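Local coordinates for protein ABC-type amino acid transport system, permease component (Caldanaerobacter subterraneus subsp. tengcongensis MB4, PDB 4YMU) that probably moves amino acids across the cell membrane as the permease subunit of an ABC transporter, and binds arginine in a pocket among its transmembrane helices, at residues C[20-25]-C[155-160]; C[26-31]-C[90-95]. All blocks are in the same frame, centred on the assembly; numbering follows the deposited sequence.

Contact 1: residues C[20-25]-C[155-160]; sequences IMTLKL and VMLKES. With ARG (arginine), chain J; ARG (arginine), chain I.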
loop_
_atom_site.group_PDB
_atom_site.type_symbol
_atom_site.label_atom_id
_atom_site.label_comp_id
_atom_site.label_asym_id
_atom_site.label_seq_id
_atom_site.Cartn_x
_atom_site.Cartn_y
_atom_site.Cartn_z
ATOM N N ILE C 20 -27.505 26.993 0.924
ATOM C CA ILE C 20 -28.508 26.018 0.530
ATOM C C ILE C 20 -28.420 25.712 -0.960
ATOM O O ILE C 20 -28.648 24.586 -1.394
ATOM C CB ILE C 20 -29.914 26.503 0.893
ATOM C CG1 ILE C 20 -30.075 26.561 2.409
ATOM C CG2 ILE C 20 -30.983 25.618 0.267
ATOM C CD1 ILE C 20 -31.508 26.750 2.848
ATOM N N MET C 21 -28.064 26.720 -1.741
ATOM C CA MET C 21 -27.984 26.570 -3.186
ATOM C C MET C 21 -26.715 25.799 -3.559
ATOM O O MET C 21 -26.720 24.991 -4.488
ATOM C CB MET C 21 -28.028 27.938 -3.872
ATOM C CG MET C 21 -28.888 27.992 -5.124
ATOM S SD MET C 21 -30.669 27.931 -4.805
ATOM C CE MET C 21 -31.309 27.426 -6.400
ATOM N N THR C 22 -25.621 26.051 -2.847
ATOM C CA THR C 22 -24.411 25.274 -3.084
ATOM C C THR C 22 -24.703 23.800 -2.806
ATOM O O THR C 22 -24.345 22.936 -3.604
ATOM C CB THR C 22 -23.225 25.755 -2.242
ATOM O OG1 THR C 22 -22.743 27.004 -2.756
ATOM C CG2 THR C 22 -22.094 24.726 -2.286
ATOM N N LEU C 23 -25.396 23.535 -1.699
ATOM C CA LEU C 23 -25.834 22.181 -1.332
ATOM C C LEU C 23 -26.675 21.538 -2.434
ATOM O O LEU C 23 -26.366 20.438 -2.902
ATOM C CB LEU C 23 -26.653 22.220 -0.040
ATOM C CG LEU C 23 -25.958 21.959 1.295
ATOM C CD1 LEU C 23 -24.622 22.662 1.356
ATOM C CD2 LEU C 23 -26.844 22.423 2.437
ATOM N N LYS C 24 -27.751 22.222 -2.814
ATOM C CA LYS C 24 -28.679 21.753 -3.845
ATOM C C LYS C 24 -27.972 21.412 -5.160
ATOM O O LYS C 24 -28.201 20.355 -5.751
ATOM C CB LYS C 24 -29.754 22.822 -4.085
ATOM C CG LYS C 24 -30.670 22.556 -5.269
ATOM C CD LYS C 24 -31.528 23.782 -5.596
ATOM C CE LYS C 24 -32.473 23.527 -6.774
ATOM N NZ LYS C 24 -33.219 24.753 -7.229
ATOM N N LEU C 25 -27.103 22.316 -5.597
ATOM C CA LEU C 25 -26.304 22.126 -6.801
ATOM C C LEU C 25 -25.427 20.863 -6.730
ATOM O O LEU C 25 -25.497 19.993 -7.605
ATOM C CB LEU C 25 -25.415 23.353 -7.018
ATOM C CG LEU C 25 -25.051 23.811 -8.435
ATOM C CD1 LEU C 25 -23.575 24.164 -8.490
ATOM C CD2 LEU C 25 -25.412 22.801 -9.519
ATOM N N VAL C 155 -15.190 17.262 -2.349
ATOM C CA VAL C 155 -14.390 17.991 -3.325
ATOM C C VAL C 155 -15.293 18.834 -4.239
ATOM O O VAL C 155 -14.967 19.981 -4.580
ATOM C CB VAL C 155 -13.565 17.023 -4.182
ATOM C CG1 VAL C 155 -12.910 17.753 -5.341
ATOM C CG2 VAL C 155 -12.511 16.355 -3.332
ATOM N N MET C 156 -16.432 18.260 -4.616
ATOM C CA MET C 156 -17.356 18.911 -5.517
ATOM C C MET C 156 -18.027 20.140 -4.911
ATOM O O MET C 156 -18.470 21.005 -5.647
ATOM C CB MET C 156 -18.406 17.913 -6.000
ATOM C CG MET C 156 -17.885 16.952 -7.043
ATOM S SD MET C 156 -17.449 17.786 -8.588
ATOM C CE MET C 156 -19.058 17.779 -9.368
ATOM N N LEU C 157 -18.112 20.206 -3.583
ATOM C CA LEU C 157 -18.630 21.393 -2.899
ATOM C C LEU C 157 -17.750 22.572 -3.252
ATOM O O LEU C 157 -18.230 23.622 -3.684
ATOM C CB LEU C 157 -18.637 21.204 -1.382
ATOM C CG LEU C 157 -19.788 20.365 -0.824
ATOM C CD1 LEU C 157 -19.744 20.339 0.693
ATOM C CD2 LEU C 157 -21.131 20.902 -1.309
ATOM N N LYS C 158 -16.454 22.399 -3.061
ATOM C CA LYS C 158 -15.521 23.431 -3.451
ATOM C C LYS C 158 -15.645 23.677 -4.956
ATOM O O LYS C 158 -15.714 24.824 -5.404
ATOM C CB LYS C 158 -14.094 23.034 -3.069
ATOM C CG LYS C 158 -13.889 22.911 -1.572
ATOM C CD LYS C 158 -12.410 22.796 -1.202
ATOM C CE LYS C 158 -11.808 21.480 -1.696
ATOM N NZ LYS C 158 -10.310 21.480 -1.603
ATOM N N GLU C 159 -15.732 22.602 -5.729
ATOM C CA GLU C 159 -15.763 22.747 -7.177
ATOM C C GLU C 159 -16.947 23.575 -7.700
ATOM O O GLU C 159 -16.799 24.308 -8.674
ATOM C CB GLU C 159 -15.705 21.385 -7.867
ATOM C CG GLU C 159 -14.345 20.697 -7.758
ATOM C CD GLU C 159 -13.236 21.427 -8.502
ATOM O OE1 GLU C 159 -13.540 22.221 -9.407
ATOM O OE2 GLU C 159 -12.049 21.203 -8.198
ATOM N N SER C 160 -18.098 23.450 -7.040
ATOM C CA SER C 160 -19.350 24.030 -7.495
ATOM C C SER C 160 -19.342 25.564 -7.403
ATOM O O SER C 160 -20.120 26.229 -8.075
ATOM C CB SER C 160 -20.507 23.475 -6.678
ATOM O OG SER C 160 -20.465 24.004 -5.366
HETATM N N ARG J . -10.517 23.343 -7.545
HETATM C CA ARG J . -10.428 22.818 -6.186
HETATM C C ARG J . -10.541 23.931 -5.152
HETATM O O ARG J . -10.789 23.652 -3.972
HETATM C CB ARG J . -9.110 22.058 -5.977
HETATM C CG ARG J . -7.872 22.940 -5.942
HETATM C CD ARG J . -6.623 22.098 -5.958
HETATM N NE ARG J . -5.416 22.883 -5.704
HETATM C CZ ARG J . -4.179 22.410 -5.839
HETATM N NH1 ARG J . -3.990 21.156 -6.230
HETATM N NH2 ARG J . -3.136 23.185 -5.583
HETATM O OXT ARG J . -10.368 25.118 -5.466
HETATM N N ARG I . -10.652 21.843 -10.624
HETATM C CA ARG I . -9.997 20.742 -11.333
HETATM C C ARG I . -10.385 20.695 -12.801
HETATM O O ARG I . -9.801 19.928 -13.577
HETATM C CB ARG I . -10.348 19.397 -10.703
HETATM C CG ARG I . -11.771 18.951 -10.910
HETATM C CD ARG I . -12.049 17.725 -10.055
HETATM N NE ARG I . -13.333 17.109 -10.360
HETATM C CZ ARG I . -13.898 16.160 -9.625
HETATM N NH1 ARG I . -15.073 15.657 -9.982
HETATM N NH2 ARG I . -13.292 15.722 -8.527
HETATM O OXT ARG I . -11.301 21.401 -13.224
#
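Thr22 meets two residues of 155-160 through a single methyl group. Its CG2 lies anti to the backbone N, and this rotation carries it to 3.6 Å from Ser160 OG and 4.1 Å from Leu157 CD2; OG1, on another branch, is hydrogen-bonded to the backbone N of Leu171. The serine hydroxyl that the methyl touches is already engaged: Ser160 OG sits between its own backbone N and carbonyl carbon (chi1 71°) and donates to Leu157 O at 2.8 Å, from a position 26° off the carbonyl plane. Further along, Leu25 points toward the other helix and sets CD1 3.6 Å from Ser160 CB, while Val163 and Phe168 also touch this leucine. No hydrogen bond joins the two segments. Their axes pass 9.5 Å apart at 118°, so contact is confined to one short crossing between the first transmembrane helix and helix 129-160.

Away from that crossing, helix 129-160 faces two bound arginines. Glu159, bent at chi2, brings OE2 to 2.7 Å from the N of the chain J arginine and 2.9 Å from the N of the chain I arginine, one carboxylate oxygen thus accepting from both amino groups. Lys158 NZ makes a weak bond to the O of the chain J arginine, and also bonds to Arg63 O of the second subunit. A leucine in place of Glu159 has no carboxylate, and the amino groups of the two arginines would probably be left without this shared acceptor and held less firmly in the pocket. Segment 155-160 thus has two faces: Leu157 and Ser160, its hydroxyl turned back to its own helix, pack against 20-25, while Lys158 and Glu159 bond to the ligands, where opposite charges probably contribute to binding.

Contact 2: residues C[26-31]-C[90-95]; sequences TFLAVT and AGVSAL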
loop_
_atom_site.group_PDB
_atom_site.type_symbol
_atom_site.label_atom_id
_atom_site.label_comp_id
_atom_site.label_asym_id
_atom_site.label_seq_id
_atom_site.Cartn_x
_atom_site.Cartn_y
_atom_site.Cartn_z
ATOM N N THR C 26 -24.611 20.779 -5.681
ATOM C CA THR C 26 -23.595 19.738 -5.558
ATOM C C THR C 26 -24.205 18.351 -5.388
ATOM O O THR C 26 -23.786 17.399 -6.040
ATOM C CB THR C 26 -22.647 20.023 -4.376
ATOM O OG1 THR C 26 -22.278 21.406 -4.378
ATOM C CG2 THR C 26 -21.387 19.177 -4.476
ATOM N N PHE C 27 -25.194 18.253 -4.507
ATOM C CA PHE C 27 -25.958 17.033 -4.321
ATOM C C PHE C 27 -26.487 16.473 -5.634
ATOM O O PHE C 27 -26.213 15.332 -5.991
ATOM C CB PHE C 27 -27.151 17.321 -3.424
ATOM C CG PHE C 27 -27.254 16.412 -2.248
ATOM C CD1 PHE C 27 -27.917 15.198 -2.351
ATOM C CD2 PHE C 27 -26.688 16.770 -1.029
ATOM C CE1 PHE C 27 -28.016 14.353 -1.257
ATOM C CE2 PHE C 27 -26.778 15.935 0.071
ATOM C CZ PHE C 27 -27.446 14.723 -0.042
ATOM N N LEU C 28 -27.262 17.277 -6.344
ATOM C CA LEU C 28 -27.881 16.837 -7.592
ATOM C C LEU C 28 -26.844 16.423 -8.638
ATOM O O LEU C 28 -27.029 15.429 -9.343
ATOM C CB LEU C 28 -28.802 17.934 -8.142
ATOM C CG LEU C 28 -29.546 17.646 -9.448
ATOM C CD1 LEU C 28 -30.385 16.374 -9.337
ATOM C CD2 LEU C 28 -30.428 18.839 -9.835
ATOM N N ALA C 29 -25.754 17.180 -8.732
ATOM C CA ALA C 29 -24.732 16.902 -9.732
ATOM C C ALA C 29 -24.042 15.589 -9.404
ATOM O O ALA C 29 -24.007 14.661 -10.225
ATOM C CB ALA C 29 -23.722 18.030 -9.792
ATOM N N VAL C 30 -23.531 15.512 -8.179
ATOM C CA VAL C 30 -22.843 14.325 -7.703
ATOM C C VAL C 30 -23.740 13.092 -7.815
ATOM O O VAL C 30 -23.285 12.044 -8.274
ATOM C CB VAL C 30 -22.327 14.508 -6.269
ATOM C CG1 VAL C 30 -21.829 13.186 -5.720
ATOM C CG2 VAL C 30 -21.206 15.547 -6.249
ATOM N N THR C 31 -24.999 13.217 -7.394
ATOM C CA THR C 31 -25.964 12.126 -7.535
ATOM C C THR C 31 -26.056 11.638 -8.975
ATOM O O THR C 31 -25.979 10.441 -9.242
ATOM C CB THR C 31 -27.366 12.532 -7.074
ATOM O OG1 THR C 31 -27.403 12.590 -5.647
ATOM C CG2 THR C 31 -28.387 11.513 -7.535
ATOM N N ALA C 90 -27.168 24.401 -16.505
ATOM C CA ALA C 90 -25.812 24.405 -17.047
ATOM C C ALA C 90 -24.813 23.872 -16.011
ATOM O O ALA C 90 -24.020 22.973 -16.312
ATOM C CB ALA C 90 -25.417 25.790 -17.504
ATOM N N GLY C 91 -24.865 24.427 -14.802
ATOM C CA GLY C 91 -23.986 24.031 -13.715
ATOM C C GLY C 91 -24.161 22.561 -13.377
ATOM O O GLY C 91 -23.187 21.810 -13.352
ATOM N N VAL C 92 -25.408 22.154 -13.149
ATOM C CA VAL C 92 -25.738 20.765 -12.860
ATOM C C VAL C 92 -25.189 19.822 -13.920
ATOM O O VAL C 92 -24.539 18.835 -13.593
ATOM C CB VAL C 92 -27.263 20.548 -12.767
ATOM C CG1 VAL C 92 -27.604 19.066 -12.880
ATOM C CG2 VAL C 92 -27.818 21.136 -11.482
ATOM N N SER C 93 -25.440 20.139 -15.186
ATOM C CA SER C 93 -24.953 19.318 -16.292
ATOM C C SER C 93 -23.440 19.164 -16.288
ATOM O O SER C 93 -22.909 18.049 -16.401
ATOM C CB SER C 93 -25.369 19.946 -17.619
ATOM O OG SER C 93 -26.773 19.891 -17.758
ATOM N N ALA C 94 -22.757 20.302 -16.167
ATOM C CA ALA C 94 -21.315 20.340 -16.276
ATOM C C ALA C 94 -20.685 19.552 -15.125
ATOM O O ALA C 94 -19.843 18.677 -15.344
ATOM C CB ALA C 94 -20.829 21.775 -16.294
ATOM N N LEU C 95 -21.114 19.873 -13.907
ATOM C CA LEU C 95 -20.634 19.220 -12.702
ATOM C C LEU C 95 -20.929 17.715 -12.718
ATOM O O LEU C 95 -20.063 16.916 -12.386
ATOM C CB LEU C 95 -21.270 19.856 -11.470
ATOM C CG LEU C 95 -20.847 21.274 -11.130
ATOM C CD1 LEU C 95 -21.425 21.663 -9.791
ATOM C CD2 LEU C 95 -19.340 21.372 -11.097
#
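Ala29 and Leu95 form the tight part of this contact, their CB atoms only 3.5 Å apart. Both residues point toward the opposing helix, and Ala29 CB also lies 4.0 Å from Val92 O, resting against backbone as well as side chain. The small size of Ala29 lets the main chains draw together here, with its CA 5.1 Å from Val92 CA. Leu95 makes this approach with CB alone, its chi1 of -69° setting CG beside its own backbone N and leaving CB as the leucine's contact atom for Ala29; the residue additionally packs on Leu25, Leu67 and Met156. Both Ala29 and Leu95 are buried.

The geometry is that of close helix packing around a small residue: the axes come within 8.3 Å and cross at -39°, with the two helices running in broadly the same direction. It joins the first transmembrane helix, 12-44, to helix 87-112 inside the all-helical membrane domain of a HisMQ-type permease, and apolar contacts bring the pair together without a hydrogen bond between the segments.

On the looser side, Leu28 and Val92 are both partly exposed and meet by branch ends. With chi1 at -180°, CG of Leu28 is carried anti to the backbone N, and the turn at chi2 leaves CD2 3.8 Å from Val92 CG2; the two side chains cross obliquely. The outer face of 26-31 carries Phe27 on the surface, where it may face lipid.

Contacts 1 and 2 are successive crossings on helix 12-44, with centres 8 Å apart; in sequence, contact 2 is nested inside the loop closed by contact 1. Thr26 and Met156 join them directly. Thr26 OG1 lies 3.3 Å from Leu157 CD2, makes a weak hydrogen bond with Ser160 OG, and bonds to Thr22 O one turn back. Met156 CE lies 3.3 Å from Leu95 O, while its SD is 3.5 Å from NH1 of the chain I arginine, so one side chain spans packing and pocket. Contact 2 stands behind the site: the Leu95 side chain is about 7 Å from a bound arginine, whereas contact 1 itself contains pocket residues.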